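3'-5' exonuclease crn-4 (Caenorhabditis elegans, PDB 5DK5) degrades RNA and DNA from the 3' end as a metal-dependent DEDDh exonuclease and takes part in apoptotic DNA breakdown. Local coordinates at residues Val47-Pro52 and Ile201-Ile206; Ser223-Pro228 and Thr282-Thr287; Lys233-Ser238 and Gly243-Arg248. All coordinates share one frame; numbering follows the deposited sequence.

How the interactions relate
Interaction 1 comes first along the chain: it joins strand 41-50 to helix 191-207 within the RNase H-like exonuclease fold. Interactions 2 and 3 belong to the C-terminal part, on the opposite side of the chain's centre, their centres about 36 and 34 Å from that of interaction 1. The centres of these two are about 16 Å apart, and interaction 3 falls entirely between the segments 223-228 and 282-287 of interaction 2. Helix 239-249 links them directly, because Arg-225 NH1 lies 2.9 Å from Glu-247 O and Gln-227 O 2.9 Å from Arg-248 NH1, both probable hydrogen bonds. Interaction 1 thus packs a helix on the sheet of the nuclease core, while interactions 2 and 3 form one connected set around helix 239-249.

Interaction 1. Residues Val47-Pro52 and Ile201-Ile206; sequences VAYDVP and ILQRMI
Tyr-49, near the end of strand 41-50, reaches over to helix 191-207 and meets Leu-202, Gln-203 and Ile-206, residues spaced to lie along one side of the helix. The strand and helix segments run nearly parallel, 17° apart with axes 10.5 Å from each other, a separation that the phenol ring spans. With CG anti to the backbone N (chi1 174°), the ring extends from the sheet toward the helix. Its CD2 rests 4.0 Å from Leu-202 CD2. Farther out, Ile-206 comes from the opposite direction, and its CD1 sits at the ring edge, near the plane, 3.1 Å from Tyr-49 OH. The Gln-203 side chain crosses that of Tyr-49 at about a right angle and meets the ring obliquely, its CG 4.1 Å from Tyr-49 CE1 and its amide plane perpendicular to the ring. The hydroxyl itself is hydrogen-bonded to Asp-54 OD1, in the turn that follows the strand. This is strand-to-helix packing in the RNase H-like nuclease fold, away from the metal site. No hydrogen bond joins the two segments, so their mutual hold is apolar, while the one polar atom of the ring is satisfied by the turn.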
loop_
_atom_site.group_PDB
_atom_site.type_symbol
_atom_site.label_atom_id
_atom_site.label_comp_id
_atom_site.label_asym_id
_atom_site.label_seq_id
_atom_site.Cartn_x
_atom_site.Cartn_y
_atom_site.Cartn_z
ATOM N N VAL B 47 -4.547 -27.349 -5.075
ATOM C CA VAL B 47 -4.298 -28.755 -4.779
ATOM C C VAL B 47 -5.364 -29.596 -5.474
ATOM O O VAL B 47 -6.539 -29.228 -5.506
ATOM C CB VAL B 47 -4.298 -29.045 -3.260
ATOM C CG1 VAL B 47 -5.659 -28.753 -2.648
ATOM C CG2 VAL B 47 -3.887 -30.488 -2.992
ATOM N N ALA B 48 -4.943 -30.724 -6.036
ATOM C CA ALA B 48 -5.835 -31.567 -6.820
ATOM C C ALA B 48 -6.495 -32.635 -5.952
ATOM O O ALA B 48 -5.880 -33.165 -5.028
ATOM C CB ALA B 48 -5.072 -32.212 -7.961
ATOM N N TYR B 49 -7.754 -32.934 -6.256
ATOM C CA TYR B 49 -8.481 -34.011 -5.592
ATOM C C TYR B 49 -8.971 -35.028 -6.613
ATOM O O TYR B 49 -9.669 -34.682 -7.566
ATOM C CB TYR B 49 -9.660 -33.458 -4.792
ATOM C CG TYR B 49 -10.540 -34.531 -4.195
ATOM C CD1 TYR B 49 -10.114 -35.279 -3.105
ATOM C CD2 TYR B 49 -11.798 -34.792 -4.716
ATOM C CE1 TYR B 49 -10.915 -36.262 -2.556
ATOM C CE2 TYR B 49 -12.607 -35.772 -4.172
ATOM C CZ TYR B 49 -12.161 -36.502 -3.093
ATOM O OH TYR B 49 -12.961 -37.475 -2.549
ATOM N N ASP B 50 -8.591 -36.285 -6.403
ATOM C CA ASP B 50 -8.989 -37.379 -7.282
ATOM C C ASP B 50 -10.354 -37.900 -6.843
ATOM O O ASP B 50 -10.478 -38.532 -5.794
ATOM C CB ASP B 50 -7.933 -38.488 -7.250
ATOM C CG ASP B 50 -8.188 -39.581 -8.277
ATOM O OD1 ASP B 50 -9.326 -40.082 -8.362
ATOM O OD2 ASP B 50 -7.238 -39.945 -9.002
ATOM N N VAL B 51 -11.379 -37.631 -7.647
ATOM C CA VAL B 51 -12.749 -37.947 -7.256
ATOM C C VAL B 51 -13.029 -39.454 -7.266
ATOM O O VAL B 51 -13.517 -39.985 -6.272
ATOM C CB VAL B 51 -13.776 -37.220 -8.160
ATOM C CG1 VAL B 51 -15.201 -37.676 -7.845
ATOM C CG2 VAL B 51 -13.649 -35.717 -7.996
ATOM N N PRO B 52 -12.728 -40.149 -8.379
ATOM C CA PRO B 52 -13.013 -41.591 -8.378
ATOM C C PRO B 52 -12.272 -42.366 -7.291
ATOM O O PRO B 52 -12.860 -43.241 -6.657
ATOM C CB PRO B 52 -12.543 -42.045 -9.764
ATOM C CG PRO B 52 -12.578 -40.831 -10.598
ATOM C CD PRO B 52 -12.223 -39.703 -9.691
ATOM N N ILE B 201 -12.231 -30.930 3.859
ATOM C CA ILE B 201 -13.662 -30.702 4.022
ATOM C C ILE B 201 -14.415 -31.320 2.850
ATOM O O ILE B 201 -15.393 -32.042 3.041
ATOM C CB ILE B 201 -13.990 -29.198 4.118
ATOM C CG1 ILE B 201 -13.455 -28.622 5.431
ATOM C CG2 ILE B 201 -15.499 -28.956 4.044
ATOM C CD1 ILE B 201 -13.336 -27.111 5.431
ATOM N N LEU B 202 -13.946 -31.028 1.640
ATOM C CA LEU B 202 -14.547 -31.561 0.423
ATOM C C LEU B 202 -14.617 -33.082 0.471
ATOM O O LEU B 202 -15.639 -33.677 0.137
ATOM C CB LEU B 202 -13.748 -31.109 -0.804
ATOM C CG LEU B 202 -14.122 -31.732 -2.151
ATOM C CD1 LEU B 202 -15.544 -31.372 -2.543
ATOM C CD2 LEU B 202 -13.143 -31.288 -3.223
ATOM N N GLN B 203 -13.522 -33.704 0.897
ATOM C CA GLN B 203 -13.442 -35.156 0.991
ATOM C C GLN B 203 -14.445 -35.696 2.004
ATOM O O GLN B 203 -15.234 -36.589 1.698
ATOM C CB GLN B 203 -12.025 -35.584 1.379
ATOM C CG GLN B 203 -11.804 -37.089 1.400
ATOM C CD GLN B 203 -10.368 -37.458 1.712
ATOM O OE1 GLN B 203 -9.771 -36.940 2.655
ATOM N NE2 GLN B 203 -9.800 -38.354 0.911
ATOM N N ARG B 204 -14.404 -35.144 3.213
ATOM C CA ARG B 204 -15.297 -35.571 4.285
ATOM C C ARG B 204 -16.758 -35.393 3.892
ATOM O O ARG B 204 -17.610 -36.198 4.264
ATOM C CB ARG B 204 -15.001 -34.791 5.570
ATOM C CG ARG B 204 -15.975 -35.052 6.717
ATOM C CD ARG B 204 -15.978 -36.508 7.155
ATOM N NE ARG B 204 -14.729 -36.885 7.812
ATOM C CZ ARG B 204 -14.475 -36.717 9.107
ATOM N NH1 ARG B 204 -15.381 -36.174 9.913
ATOM N NH2 ARG B 204 -13.306 -37.095 9.602
ATOM N N MET B 205 -17.041 -34.335 3.140
ATOM C CA MET B 205 -18.410 -34.034 2.751
ATOM C C MET B 205 -19.011 -35.131 1.874
ATOM O O MET B 205 -20.130 -35.575 2.129
ATOM C CB MET B 205 -18.478 -32.687 2.028
ATOM C CG MET B 205 -18.535 -31.501 2.976
ATOM S SD MET B 205 -18.532 -29.901 2.146
ATOM C CE MET B 205 -20.066 -29.980 1.223
ATOM N N ILE B 206 -18.281 -35.575 0.853
ATOM C CA ILE B 206 -18.816 -36.594 -0.047
ATOM C C ILE B 206 -18.868 -37.936 0.672
ATOM O O ILE B 206 -19.711 -38.782 0.372
ATOM C CB ILE B 206 -17.992 -36.725 -1.362
ATOM C CG1 ILE B 206 -16.683 -37.505 -1.159
ATOM C CG2 ILE B 206 -17.719 -35.348 -1.956
ATOM C CD1 ILE B 206 -16.023 -37.913 -2.454
#

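Interaction 2. Residues Ser223-Pro228 and Thr282-Thr287; sequences SWRRQP and TSHQQT. With IPA (isopropyl alcohol), chain N.
In the C-terminal zinc-bearing part of the nuclease, two loops are joined by a side-on arginine grip on a glutamine amide, near the four-cysteine zinc site. Residues 223-228, which begin with a short 3-10 turn, follow strand 216-219, and residues 282-287 follow the zinc ligand Cys-280; the side chain of Arg-225 lies about 9 Å from the zinc ion. Arg-225 NE and NH2 both donate to Gln-286 OE1, each at 3.0 Å and each moderately bent. The acceptor lies at the guanidinium edge and in its plane, although the amide itself is turned 69° from that plane. Consequently the NE donor stands above the carbonyl plane, whereas NH2 is tilted only modestly from it. A bend at chi3 (-56°) turns the guanidinium across the end of the glutamine. Its other bonds go to main-chain oxygens of Glu-247, Leu-250 and Pro-251, and Gln-286 NE2 is held by Ala-222 O. An alanine in place of Arg-225 is likely to leave Gln-286 OE1 without its two donors and those carbonyls without their shared partner, weakening the tie between the loops and the end of helix 239-249. His-284 packs against the same guanidinium at an oblique approach, the planes 26° apart and CE1 3.6 Å from Arg-225 NH2. Its ND1 accepts from Gln-286 N at 3.1 Å, and NE2 bonds to Arg-248 O, so both ring nitrogens are engaged. An isopropyl alcohol, probably from the crystallisation liquor, lies beside both loops: its O2 donates to Arg-226 O at 3.2 Å, and its C1 is 3.9 Å from Gln-286 O.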
loop_
_atom_site.group_PDB
_atom_site.type_symbol
_atom_site.label_atom_id
_atom_site.label_comp_id
_atom_site.label_asym_id
_atom_site.label_seq_id
_atom_site.Cartn_x
_atom_site.Cartn_y
_atom_site.Cartn_z
ATOM N N SER B 223 -30.847 -9.104 -14.296
ATOM C CA SER B 223 -31.945 -8.146 -14.231
ATOM C C SER B 223 -31.885 -7.277 -12.974
ATOM O O SER B 223 -32.370 -6.148 -12.973
ATOM C CB SER B 223 -33.290 -8.874 -14.288
ATOM O OG SER B 223 -34.363 -7.948 -14.281
ATOM N N TRP B 224 -31.292 -7.804 -11.908
ATOM C CA TRP B 224 -31.254 -7.085 -10.637
ATOM C C TRP B 224 -30.206 -5.966 -10.621
ATOM O O TRP B 224 -30.120 -5.214 -9.649
ATOM C CB TRP B 224 -31.001 -8.058 -9.478
ATOM C CG TRP B 224 -29.758 -8.883 -9.609
ATOM C CD1 TRP B 224 -29.664 -10.142 -10.126
ATOM C CD2 TRP B 224 -28.434 -8.516 -9.206
ATOM N NE1 TRP B 224 -28.363 -10.579 -10.074
ATOM C CE2 TRP B 224 -27.588 -9.600 -9.514
ATOM C CE3 TRP B 224 -27.881 -7.375 -8.618
ATOM C CZ2 TRP B 224 -26.219 -9.576 -9.253
ATOM C CZ3 TRP B 224 -26.522 -7.353 -8.360
ATOM C CH2 TRP B 224 -25.708 -8.447 -8.679
ATOM N N ARG B 225 -29.419 -5.858 -11.690
ATOM C CA ARG B 225 -28.470 -4.753 -11.839
ATOM C C ARG B 225 -29.045 -3.634 -12.704
ATOM O O ARG B 225 -28.394 -2.612 -12.920
ATOM C CB ARG B 225 -27.152 -5.242 -12.446
ATOM C CG ARG B 225 -26.309 -6.086 -11.507
ATOM C CD ARG B 225 -24.838 -6.070 -11.902
ATOM N NE ARG B 225 -24.616 -6.498 -13.281
ATOM C CZ ARG B 225 -23.415 -6.666 -13.828
ATOM N NH1 ARG B 225 -22.318 -6.450 -13.116
ATOM N NH2 ARG B 225 -23.308 -7.058 -15.090
ATOM N N ARG B 226 -30.264 -3.827 -13.195
ATOM C CA ARG B 226 -30.878 -2.864 -14.104
ATOM C C ARG B 226 -31.218 -1.560 -13.391
ATOM O O ARG B 226 -31.129 -0.487 -13.990
ATOM C CB ARG B 226 -32.135 -3.456 -14.746
ATOM C CG ARG B 226 -31.840 -4.626 -15.670
ATOM C CD ARG B 226 -33.088 -5.147 -16.366
ATOM N NE ARG B 226 -33.537 -4.253 -17.435
ATOM C CZ ARG B 226 -34.630 -3.490 -17.403
ATOM N NH1 ARG B 226 -35.442 -3.486 -16.352
ATOM N NH2 ARG B 226 -34.917 -2.724 -18.445
ATOM N N GLN B 227 -31.600 -1.651 -12.119
ATOM C CA GLN B 227 -31.877 -0.457 -11.330
ATOM C C GLN B 227 -30.619 -0.049 -10.559
ATOM O O GLN B 227 -29.907 -0.911 -10.044
ATOM C CB GLN B 227 -33.049 -0.683 -10.368
ATOM C CG GLN B 227 -32.843 -1.764 -9.310
ATOM C CD GLN B 227 -33.821 -1.630 -8.154
ATOM O OE1 GLN B 227 -33.796 -0.644 -7.415
ATOM N NE2 GLN B 227 -34.692 -2.621 -7.996
ATOM N N PRO B 228 -30.326 1.265 -10.496
ATOM C CA PRO B 228 -29.153 1.748 -9.755
ATOM C C PRO B 228 -29.097 1.280 -8.303
ATOM O O PRO B 228 -30.125 1.195 -7.632
ATOM C CB PRO B 228 -29.308 3.270 -9.817
ATOM C CG PRO B 228 -30.048 3.513 -11.074
ATOM C CD PRO B 228 -30.998 2.360 -11.219
ATOM N N THR B 282 -15.954 -9.472 -22.939
ATOM C CA THR B 282 -15.033 -8.479 -23.478
ATOM C C THR B 282 -15.364 -7.085 -22.954
ATOM O O THR B 282 -14.476 -6.336 -22.545
ATOM C CB THR B 282 -15.070 -8.462 -25.018
ATOM O OG1 THR B 282 -14.658 -9.738 -25.521
ATOM C CG2 THR B 282 -14.148 -7.380 -25.577
ATOM N N SER B 283 -16.651 -6.750 -22.975
ATOM C CA SER B 283 -17.124 -5.440 -22.545
ATOM C C SER B 283 -18.193 -5.558 -21.462
ATOM O O SER B 283 -18.974 -6.509 -21.447
ATOM C CB SER B 283 -17.678 -4.661 -23.740
ATOM O OG SER B 283 -18.315 -3.467 -23.317
ATOM N N HIS B 284 -18.216 -4.583 -20.558
ATOM C CA HIS B 284 -19.225 -4.527 -19.507
ATOM C C HIS B 284 -20.589 -4.209 -20.118
ATOM O O HIS B 284 -20.740 -3.218 -20.833
ATOM C CB HIS B 284 -18.839 -3.477 -18.461
ATOM C CG HIS B 284 -19.516 -3.661 -17.135
ATOM N ND1 HIS B 284 -20.782 -4.186 -17.015
ATOM C CD2 HIS B 284 -19.095 -3.393 -15.878
ATOM C CE1 HIS B 284 -21.118 -4.228 -15.735
ATOM N NE2 HIS B 284 -20.110 -3.755 -15.026
ATOM N N GLN B 285 -21.579 -5.052 -19.838
ATOM C CA GLN B 285 -22.896 -4.936 -20.464
ATOM C C GLN B 285 -23.868 -4.081 -19.651
ATOM O O GLN B 285 -24.909 -3.663 -20.156
ATOM C CB GLN B 285 -23.494 -6.328 -20.681
ATOM C CG GLN B 285 -22.682 -7.207 -21.617
ATOM C CD GLN B 285 -22.567 -6.618 -23.008
ATOM O OE1 GLN B 285 -23.568 -6.254 -23.626
ATOM N NE2 GLN B 285 -21.341 -6.509 -23.505
ATOM N N GLN B 286 -23.525 -3.834 -18.391
ATOM C CA GLN B 286 -24.360 -3.039 -17.496
ATOM C C GLN B 286 -23.518 -2.058 -16.684
ATOM O O GLN B 286 -23.553 -2.069 -15.455
ATOM C CB GLN B 286 -25.150 -3.958 -16.562
ATOM C CG GLN B 286 -26.068 -4.925 -17.294
ATOM C CD GLN B 286 -26.785 -5.875 -16.357
ATOM O OE1 GLN B 286 -26.177 -6.784 -15.790
ATOM N NE2 GLN B 286 -28.085 -5.667 -16.186
ATOM N N THR B 287 -22.761 -1.214 -17.380
ATOM C CA THR B 287 -21.871 -0.260 -16.725
ATOM C C THR B 287 -22.646 0.631 -15.749
ATOM O O THR B 287 -23.590 1.311 -16.152
ATOM C CB THR B 287 -21.148 0.633 -17.750
ATOM O OG1 THR B 287 -20.483 -0.185 -18.721
ATOM C CG2 THR B 287 -20.127 1.531 -17.058
HETATM C C1 IPA N . -27.232 -0.653 -15.401
HETATM C C2 IPA N . -27.414 0.740 -14.837
HETATM C C3 IPA N . -27.269 0.708 -13.332
HETATM O O2 IPA N . -28.698 1.216 -15.159
#

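Interaction 3. Residues Lys233-Ser238 and Gly243-Arg248; sequences KEWRSS and GKIFER
A chi1 of 69° sets CG of Trp-235 between its backbone N and carbonyl carbon, and Ile-245, with chi1 and chi2 near -68°, swings CG1 beside its own backbone N to meet the indole. The two side chains cross at about a right angle. Ile-245 CG1 stands over one face, 4.0 Å from the centroid of the five-membered ring and 19° off its normal, which meets the definition of a CH-pi contact. The nearest ring atom is Trp-235 CD2, at 3.8 Å from that CG1, placing the carbon over the side where the two rings fuse. On the opposite face lies Arg-236 CG, 3.5 Å above the ring plane, so the indole is sandwiched between aliphatic carbons. Phe-246 adds a looser, oblique touch, with CE1 4.5 Å from Trp-235 CZ3. The indole N-H is taken by the hydroxyl of Tyr-231, a bond that probably limits rotation of the ring. This buried contact folds the 3-10 turn leading into helix 239-249, whose N-cap is Ser-238, back against that helix's own side. Phe-301 of helix 300-305 touches Trp-235, Ile-245 and Phe-246, while Trp-127 and Arg-128 of helix 124-136 pack against Phe-246.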
loop_
_atom_site.group_PDB
_atom_site.type_symbol
_atom_site.label_atom_id
_atom_site.label_comp_id
_atom_site.label_asym_id
_atom_site.label_seq_id
_atom_site.Cartn_x
_atom_site.Cartn_y
_atom_site.Cartn_z
ATOM N N LYS B 233 -22.952 5.597 1.790
ATOM C CA LYS B 233 -21.751 6.430 1.816
ATOM C C LYS B 233 -20.607 5.825 2.630
ATOM O O LYS B 233 -19.441 6.138 2.389
ATOM C CB LYS B 233 -22.088 7.819 2.370
ATOM C CG LYS B 233 -22.235 8.904 1.309
ATOM C CD LYS B 233 -23.611 9.549 1.348
ATOM C CE LYS B 233 -23.664 10.788 0.467
ATOM N NZ LYS B 233 -23.247 10.508 -0.937
ATOM N N GLU B 234 -20.939 4.961 3.583
ATOM C CA GLU B 234 -19.938 4.367 4.465
ATOM C C GLU B 234 -19.568 2.953 4.021
ATOM O O GLU B 234 -19.132 2.137 4.833
ATOM C CB GLU B 234 -20.451 4.340 5.908
ATOM C CG GLU B 234 -20.862 5.703 6.448
ATOM C CD GLU B 234 -19.700 6.674 6.543
ATOM O OE1 GLU B 234 -18.544 6.215 6.660
ATOM O OE2 GLU B 234 -19.944 7.898 6.500
ATOM N N TRP B 235 -19.733 2.668 2.733
ATOM C CA TRP B 235 -19.544 1.310 2.229
ATOM C C TRP B 235 -18.098 0.835 2.335
ATOM O O TRP B 235 -17.836 -0.365 2.363
ATOM C CB TRP B 235 -20.007 1.202 0.771
ATOM C CG TRP B 235 -19.152 1.940 -0.228
ATOM C CD1 TRP B 235 -19.358 3.201 -0.709
ATOM C CD2 TRP B 235 -17.970 1.452 -0.877
ATOM N NE1 TRP B 235 -18.378 3.528 -1.613
ATOM C CE2 TRP B 235 -17.515 2.474 -1.735
ATOM C CE3 TRP B 235 -17.254 0.254 -0.817
ATOM C CZ2 TRP B 235 -16.373 2.332 -2.523
ATOM C CZ3 TRP B 235 -16.121 0.116 -1.601
ATOM C CH2 TRP B 235 -15.693 1.150 -2.443
ATOM N N ARG B 236 -17.163 1.775 2.395
ATOM C CA ARG B 236 -15.746 1.433 2.404
ATOM C C ARG B 236 -15.299 0.772 3.705
ATOM O O ARG B 236 -14.238 0.146 3.752
ATOM C CB ARG B 236 -14.912 2.684 2.139
ATOM C CG ARG B 236 -15.084 3.215 0.735
ATOM C CD ARG B 236 -14.163 4.385 0.456
ATOM N NE ARG B 236 -14.334 4.884 -0.904
ATOM C CZ ARG B 236 -15.333 5.668 -1.296
ATOM N NH1 ARG B 236 -16.268 6.053 -0.434
ATOM N NH2 ARG B 236 -15.403 6.069 -2.558
ATOM N N SER B 237 -16.107 0.905 4.753
ATOM C CA SER B 237 -15.794 0.307 6.050
ATOM C C SER B 237 -16.569 -0.992 6.285
ATOM O O SER B 237 -16.441 -1.614 7.341
ATOM C CB SER B 237 -16.094 1.302 7.174
ATOM O OG SER B 237 -17.464 1.655 7.187
ATOM N N SER B 238 -17.365 -1.400 5.298
ATOM C CA SER B 238 -18.184 -2.607 5.403
ATOM C C SER B 238 -17.939 -3.562 4.238
ATOM O O SER B 238 -18.219 -3.235 3.085
ATOM C CB SER B 238 -19.667 -2.241 5.463
ATOM O OG SER B 238 -20.480 -3.398 5.363
ATOM N N GLY B 243 -19.451 -5.310 -1.051
ATOM C CA GLY B 243 -19.822 -6.376 -1.963
ATOM C C GLY B 243 -20.835 -5.910 -2.989
ATOM O O GLY B 243 -20.748 -6.265 -4.164
ATOM N N LYS B 244 -21.795 -5.106 -2.542
ATOM C CA LYS B 244 -22.822 -4.568 -3.426
ATOM C C LYS B 244 -22.195 -3.692 -4.505
ATOM O O LYS B 244 -22.613 -3.727 -5.661
ATOM C CB LYS B 244 -23.854 -3.769 -2.630
ATOM C CG LYS B 244 -24.553 -4.566 -1.539
ATOM C CD LYS B 244 -25.430 -5.665 -2.119
ATOM C CE LYS B 244 -26.151 -6.434 -1.025
ATOM N NZ LYS B 244 -26.965 -7.558 -1.570
ATOM N N ILE B 245 -21.194 -2.907 -4.117
ATOM C CA ILE B 245 -20.457 -2.073 -5.061
ATOM C C ILE B 245 -19.698 -2.934 -6.065
ATOM O O ILE B 245 -19.762 -2.693 -7.269
ATOM C CB ILE B 245 -19.454 -1.145 -4.336
ATOM C CG1 ILE B 245 -20.192 -0.091 -3.503
ATOM C CG2 ILE B 245 -18.508 -0.478 -5.333
ATOM C CD1 ILE B 245 -20.947 0.954 -4.313
ATOM N N PHE B 246 -18.968 -3.922 -5.555
ATOM C CA PHE B 246 -18.215 -4.849 -6.395
ATOM C C PHE B 246 -19.103 -5.492 -7.460
ATOM O O PHE B 246 -18.680 -5.686 -8.599
ATOM C CB PHE B 246 -17.574 -5.949 -5.541
ATOM C CG PHE B 246 -16.637 -5.440 -4.478
ATOM C CD1 PHE B 246 -16.016 -4.210 -4.601
ATOM C CD2 PHE B 246 -16.375 -6.205 -3.351
ATOM C CE1 PHE B 246 -15.154 -3.750 -3.623
ATOM C CE2 PHE B 246 -15.515 -5.750 -2.370
ATOM C CZ PHE B 246 -14.904 -4.520 -2.507
ATOM N N GLU B 247 -20.334 -5.817 -7.077
ATOM C CA GLU B 247 -21.261 -6.516 -7.965
ATOM C C GLU B 247 -21.608 -5.691 -9.198
ATOM O O GLU B 247 -21.785 -6.236 -10.288
ATOM C CB GLU B 247 -22.544 -6.880 -7.213
ATOM C CG GLU B 247 -22.406 -8.075 -6.277
ATOM C CD GLU B 247 -23.599 -8.246 -5.351
ATOM O OE1 GLU B 247 -24.519 -7.401 -5.393
ATOM O OE2 GLU B 247 -23.616 -9.229 -4.582
ATOM N N ARG B 248 -21.705 -4.378 -9.022
ATOM C CA ARG B 248 -22.075 -3.487 -10.115
ATOM C C ARG B 248 -20.860 -3.113 -10.958
ATOM O O ARG B 248 -20.958 -2.985 -12.177
ATOM C CB ARG B 248 -22.747 -2.225 -9.569
ATOM C CG ARG B 248 -23.901 -2.491 -8.606
ATOM C CD ARG B 248 -24.896 -3.509 -9.153
ATOM N NE ARG B 248 -26.091 -3.619 -8.313
ATOM C CZ ARG B 248 -27.205 -2.905 -8.471
ATOM N NH1 ARG B 248 -27.307 -2.007 -9.443
ATOM N NH2 ARG B 248 -28.227 -3.091 -7.646
#